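Local atomic coordinates of phosphate-binding protein (Xanthomonas axonopodis pv. citri, PDB entry 5UB6), a protein that probably captures phosphate-type or phosphonate ligands in the periplasm for an ABC transporter, and here holds a pyrophosphate ion. Residues 65-70 with 207-212; 85-90 with 249-254. All coordinates share one frame; numbering follows the deposited sequence.

How the contacts relate
Contact 1 includes residues of strand 209-217, which runs between strands 62-66 and 79-87. Its A212 pairs with T85 of strand 79-87, and this pairing joins the two contacts, whose centres lie about 12 Å apart. A212 O lies 2.9 Å from N of T85 in contact 2, a probable hydrogen bond, and A212 CB packs 3.6 Å from CZ of R87. Contact 1 touches the pyrophosphate directly, through T66 and R211. Contact 2 is one strand further out, yet the side chain of R87 comes to about 5 Å from the ligand. From contact 2, R87 reaches past A212 to T66, with R87 NH2 3.8 Å from T66 CG2. Both contacts lie in the fold of the periplasmic binding proteins.

Contact 1: residues 65-70 with 207-212; sequences ETTGAA and APVPRA. With POP (pyrophosphate 2-), chain C.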
loop_
_atom_site.group_PDB
_atom_site.type_symbol
_atom_site.label_atom_id
_atom_site.label_comp_id
_atom_site.label_asym_id
_atom_site.label_seq_id
_atom_site.Cartn_x
_atom_site.Cartn_y
_atom_site.Cartn_z
ATOM N N GLU A 65 2.644 -4.588 4.630
ATOM C CA GLU A 65 1.798 -3.828 3.693
ATOM C C GLU A 65 1.785 -2.331 4.028
ATOM O O GLU A 65 2.085 -1.922 5.166
ATOM C CB GLU A 65 0.350 -4.387 3.684
ATOM C CG GLU A 65 0.228 -5.848 3.198
ATOM C CD GLU A 65 0.484 -6.045 1.697
ATOM O OE1 GLU A 65 0.211 -5.109 0.904
ATOM O OE2 GLU A 65 0.931 -7.158 1.312
ATOM N N THR A 66 1.390 -1.537 3.038
ATOM C CA THR A 66 1.054 -0.155 3.274
ATOM C C THR A 66 -0.232 -0.139 4.061
ATOM O O THR A 66 -1.030 -1.089 4.014
ATOM C CB THR A 66 0.906 0.655 1.995
ATOM O OG1 THR A 66 -0.173 0.135 1.227
ATOM C CG2 THR A 66 2.164 0.602 1.161
ATOM N N THR A 67 -0.414 0.945 4.807
ATOM C CA THR A 67 -1.406 0.982 5.866
ATOM C C THR A 67 -2.858 0.903 5.435
ATOM O O THR A 67 -3.652 0.388 6.194
ATOM C CB THR A 67 -1.173 2.206 6.773
ATOM O OG1 THR A 67 -1.036 3.383 5.959
ATOM C CG2 THR A 67 0.116 1.982 7.568
ATOM N N GLY A 68 -3.211 1.397 4.237
ATOM C CA GLY A 68 -4.578 1.271 3.750
ATOM C C GLY A 68 -4.891 -0.200 3.462
ATOM O O GLY A 68 -5.894 -0.763 3.935
ATOM N N ALA A 69 -4.001 -0.830 2.710
ATOM C CA ALA A 69 -4.088 -2.251 2.439
ATOM C C ALA A 69 -4.135 -3.077 3.694
ATOM O O ALA A 69 -4.858 -4.073 3.744
ATOM C CB ALA A 69 -2.912 -2.685 1.596
ATOM N N ALA A 70 -3.334 -2.702 4.691
ATOM C CA ALA A 70 -3.382 -3.374 6.011
ATOM C C ALA A 70 -4.757 -3.341 6.638
ATOM O O ALA A 70 -5.254 -4.358 7.133
ATOM C CB ALA A 70 -2.354 -2.787 6.960
ATOM N N ALA A 207 -3.360 14.520 3.453
ATOM C CA ALA A 207 -2.695 14.441 4.755
ATOM C C ALA A 207 -1.890 13.128 4.787
ATOM O O ALA A 207 -2.237 12.169 4.056
ATOM C CB ALA A 207 -3.746 14.451 5.854
ATOM N N PRO A 208 -0.793 13.086 5.566
ATOM C CA PRO A 208 0.031 11.856 5.571
ATOM C C PRO A 208 -0.514 10.769 6.446
ATOM O O PRO A 208 -1.234 11.050 7.412
ATOM C CB PRO A 208 1.366 12.324 6.151
ATOM C CG PRO A 208 0.959 13.439 7.046
ATOM C CD PRO A 208 -0.145 14.162 6.321
ATOM N N VAL A 209 -0.118 9.534 6.118
ATOM C CA VAL A 209 -0.429 8.381 6.944
ATOM C C VAL A 209 0.862 7.618 7.173
ATOM O O VAL A 209 1.844 7.842 6.463
ATOM C CB VAL A 209 -1.529 7.462 6.344
ATOM C CG1 VAL A 209 -2.830 8.239 6.164
ATOM C CG2 VAL A 209 -1.069 6.875 5.040
ATOM N N PRO A 210 0.869 6.717 8.170
ATOM C CA PRO A 210 2.059 5.894 8.324
ATOM C C PRO A 210 2.247 5.041 7.078
ATOM O O PRO A 210 1.272 4.557 6.511
ATOM C CB PRO A 210 1.769 5.049 9.560
ATOM C CG PRO A 210 0.625 5.723 10.241
ATOM C CD PRO A 210 -0.180 6.307 9.106
ATOM N N ARG A 211 3.506 4.894 6.710
ATOM C CA ARG A 211 3.923 4.305 5.448
ATOM C C ARG A 211 3.535 2.820 5.319
ATOM O O ARG A 211 2.961 2.398 4.295
ATOM C CB ARG A 211 5.447 4.489 5.332
ATOM C CG ARG A 211 6.102 3.918 4.091
ATOM C CD ARG A 211 5.805 4.740 2.861
ATOM N NE ARG A 211 6.458 4.156 1.693
ATOM C CZ ARG A 211 5.903 3.190 0.989
ATOM N NH1 ARG A 211 4.725 2.733 1.357
ATOM N NH2 ARG A 211 6.526 2.673 -0.062
ATOM N N ALA A 212 3.809 2.036 6.354
ATOM C CA ALA A 212 3.600 0.569 6.304
ATOM C C ALA A 212 3.507 -0.080 7.674
ATOM O O ALA A 212 3.874 0.503 8.732
ATOM C CB ALA A 212 4.711 -0.092 5.482
HETATM P P1 POP C . 3.364 0.338 -2.607
HETATM O O1 POP C . 2.983 -1.071 -2.160
HETATM O O2 POP C . 4.619 1.023 -2.095
HETATM O O3 POP C . 3.149 0.556 -4.066
HETATM O O POP C . 2.320 1.259 -1.839
HETATM P P2 POP C . 0.783 1.526 -2.160
HETATM O O4 POP C . -0.039 0.607 -1.216
HETATM O O5 POP C . 0.670 2.979 -1.829
HETATM O O6 POP C . 0.418 1.145 -3.624
#
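T67 and P210 make the hydrogen bond of this contact. T67 OG1 donates to P210 O over 2.6 Å, and at 165° the donor lies nearly along the C=O axis. With chi1 at 50°, OG1 sits between its own N and carbonyl carbon. T67 CG2 lies 3.0 Å from the same P210 O, while V209 CG2 packs 3.6 Å from T67 OG1.

The backbones meet closely. T66 CA makes a CA-H...O contact of 3.3 Å with R211 O, and A212 CA is 3.1 Å from E65 O.

The contact also forms part of the pyrophosphate site, as expected of a periplasmic binding protein. T66 OG1 donates to O4 of the pyrophosphate; the 2.5 Å distance is unusually short and its exact length doubtful. R211 was modelled in two conformers; in the one described, NH2 donates to O2 on the other phosphorus, 3.2 Å away. Its chain bends at chi2 (73°), which swings the end back toward the ligand. T66 CG2 meets the edge of the guanidinium, in its plane, 3.3 Å from NH1. In this conformer the two segments contact both phosphate groups. S123, T124, S125 and K164 also bind the ligand, and T124 OG1 bonds T66 OG1.

T66 stands at the N-cap of helix 67-75. Strand 209-217, which holds V209 to A212, pairs antiparallel with strand 62-66. Strand 92-100 packs on V209 and R211; helix 259-279 covers T67 and P210.

Contact 2: residues 85-90 with 249-254; sequences TERGGL and FDTTGF
E86 and T252 are brought together by their first torsions. E86 CG is anti to the backbone N (chi1 168°), and its extended chain carries the carboxylate to T252; the two side chains cross at about a right angle. T252 chi1 of 51° turns OG1 toward E86 and the G88-G89 turn. T252 OG1 donates to E86 OE2 over 2.6 Å, meeting the carboxylate on its anti side. The same OG1 accepts from G89 N at 3.0 Å. This hydroxyl ties strand 251-255 to the turn that follows strand 79-87.

The backbone pairing is antiparallel. E86 N donates to G253 O at 2.9 Å. E86 O accepts from T252 N, and weakly from G253 N. T252 and G253 both face E86, which makes a classic beta bulge. Beyond it, G88 N, in the type I' turn R87-L90, bonds D250 O across the contact. G88 and G89 both have positive phi, which suits glycine.

T85, R87, T251 and F254 share one face of the sheet. T251 CG2 lies 3.6 Å above one face of the F254 ring, offset toward the rim. T85 OG1 meets the edge of that ring and is bonded to E214. R87 runs side by side with F249, its guanidinium 55° from the ring plane. F249 CB lies over one guanidinium face near its rim, and R87 NH1 comes 3.5 Å from F249 CD2. A water accepts from R87 NH1 at 2.6 Å and donates to T251 OG1 at 2.8 Å. T251 OG1 also hydrogen-bonds F248 O.

R87 NE is buried with no partner in the model. The F249 packing and the water at NH1 contact the guanidinium. Its charge, near the pyrophosphate, may add to the favourable field around that anion.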
loop_
_atom_site.group_PDB
_atom_site.type_symbol
_atom_site.label_atom_id
_atom_site.label_comp_id
_atom_site.label_asym_id
_atom_site.label_seq_id
_atom_site.Cartn_x
_atom_site.Cartn_y
_atom_site.Cartn_z
ATOM N N THR A 85 6.233 0.069 10.298
ATOM C CA THR A 85 7.364 -0.158 9.414
ATOM C C THR A 85 7.686 1.140 8.754
ATOM O O THR A 85 6.790 1.875 8.334
ATOM C CB THR A 85 7.011 -1.268 8.429
ATOM O OG1 THR A 85 6.557 -2.403 9.185
ATOM C CG2 THR A 85 8.194 -1.672 7.557
ATOM N N GLU A 86 8.979 1.431 8.719
ATOM C CA GLU A 86 9.536 2.632 8.133
ATOM C C GLU A 86 10.290 2.156 6.900
ATOM O O GLU A 86 11.038 1.191 6.991
ATOM C CB GLU A 86 10.494 3.271 9.146
ATOM C CG GLU A 86 11.375 4.384 8.593
ATOM C CD GLU A 86 12.586 4.683 9.483
ATOM O OE1 GLU A 86 12.354 5.052 10.666
ATOM O OE2 GLU A 86 13.744 4.533 9.003
ATOM N N ARG A 87 10.070 2.785 5.750
ATOM C CA ARG A 87 10.713 2.373 4.510
ATOM C C ARG A 87 11.332 3.585 3.838
ATOM O O ARG A 87 10.737 4.680 3.817
ATOM C CB ARG A 87 9.723 1.685 3.535
ATOM C CG ARG A 87 8.733 0.749 4.229
ATOM C CD ARG A 87 8.430 -0.567 3.560
ATOM N NE ARG A 87 7.247 -0.544 2.716
ATOM C CZ ARG A 87 6.328 -1.524 2.603
ATOM N NH1 ARG A 87 6.369 -2.643 3.307
ATOM N NH2 ARG A 87 5.334 -1.369 1.752
ATOM N N GLY A 88 12.500 3.378 3.255
ATOM C CA GLY A 88 13.237 4.481 2.597
ATOM C C GLY A 88 13.596 5.622 3.534
ATOM O O GLY A 88 13.673 6.760 3.111
ATOM N N GLY A 89 13.815 5.319 4.807
ATOM C CA GLY A 89 14.059 6.357 5.799
ATOM C C GLY A 89 12.818 7.157 6.216
ATOM O O GLY A 89 12.935 8.102 6.967
ATOM N N LEU A 90 11.626 6.752 5.787
ATOM C CA LEU A 90 10.383 7.492 6.010
ATOM C C LEU A 90 9.365 6.662 6.761
ATOM O O LEU A 90 9.050 5.515 6.401
ATOM C CB LEU A 90 9.768 7.908 4.677
ATOM C CG LEU A 90 10.654 8.749 3.769
ATOM C CD1 LEU A 90 10.046 8.761 2.392
ATOM C CD2 LEU A 90 10.835 10.171 4.284
ATOM N N PHE A 249 11.630 -4.194 0.665
ATOM C CA PHE A 249 11.098 -2.874 0.312
ATOM C C PHE A 249 11.866 -1.758 0.994
ATOM O O PHE A 249 11.275 -0.749 1.401
ATOM C CB PHE A 249 9.623 -2.817 0.654
ATOM C CG PHE A 249 8.918 -4.096 0.399
ATOM C CD1 PHE A 249 8.860 -4.625 -0.887
ATOM C CD2 PHE A 249 8.375 -4.837 1.452
ATOM C CE1 PHE A 249 8.238 -5.859 -1.129
ATOM C CE2 PHE A 249 7.757 -6.060 1.216
ATOM C CZ PHE A 249 7.674 -6.562 -0.076
ATOM N N ASP A 250 13.188 -1.930 1.087
ATOM C CA ASP A 250 14.082 -0.967 1.712
ATOM C C ASP A 250 13.579 -0.590 3.107
ATOM O O ASP A 250 13.319 0.549 3.415
ATOM C CB ASP A 250 14.275 0.261 0.803
ATOM C CG ASP A 250 15.470 1.149 1.237
ATOM O OD1 ASP A 250 16.457 0.630 1.765
ATOM O OD2 ASP A 250 15.422 2.373 1.050
ATOM N N THR A 251 13.419 -1.591 3.952
ATOM C CA THR A 251 12.919 -1.371 5.296
ATOM C C THR A 251 14.081 -0.876 6.121
ATOM O O THR A 251 15.089 -1.528 6.166
ATOM C CB THR A 251 12.329 -2.647 5.894
ATOM O OG1 THR A 251 11.123 -2.965 5.184
ATOM C CG2 THR A 251 12.003 -2.438 7.369
ATOM N N THR A 252 13.929 0.301 6.704
ATOM C CA THR A 252 14.989 0.998 7.443
ATOM C C THR A 252 14.630 1.076 8.920
ATOM O O THR A 252 15.372 1.641 9.698
ATOM C CB THR A 252 15.199 2.439 6.888
ATOM O OG1 THR A 252 13.925 3.101 6.835
ATOM C CG2 THR A 252 15.848 2.397 5.466
ATOM N N GLY A 253 13.489 0.497 9.301
ATOM C CA GLY A 253 12.994 0.609 10.658
ATOM C C GLY A 253 11.726 -0.216 10.942
ATOM O O GLY A 253 10.818 -0.279 10.122
ATOM N N PHE A 254 11.680 -0.830 12.121
ATOM C CA PHE A 254 10.432 -1.327 12.705
ATOM C C PHE A 254 10.243 -0.669 14.062
ATOM O O PHE A 254 11.201 -0.370 14.751
ATOM C CB PHE A 254 10.470 -2.846 12.939
ATOM C CG PHE A 254 10.553 -3.661 11.692
ATOM C CD1 PHE A 254 9.468 -3.774 10.846
ATOM C CD2 PHE A 254 11.710 -4.331 11.372
ATOM C CE1 PHE A 254 9.550 -4.530 9.689
ATOM C CE2 PHE A 254 11.792 -5.087 10.210
ATOM C CZ PHE A 254 10.709 -5.195 9.370
HETATM O O HOH W 1 8.418 -3.443 4.638
#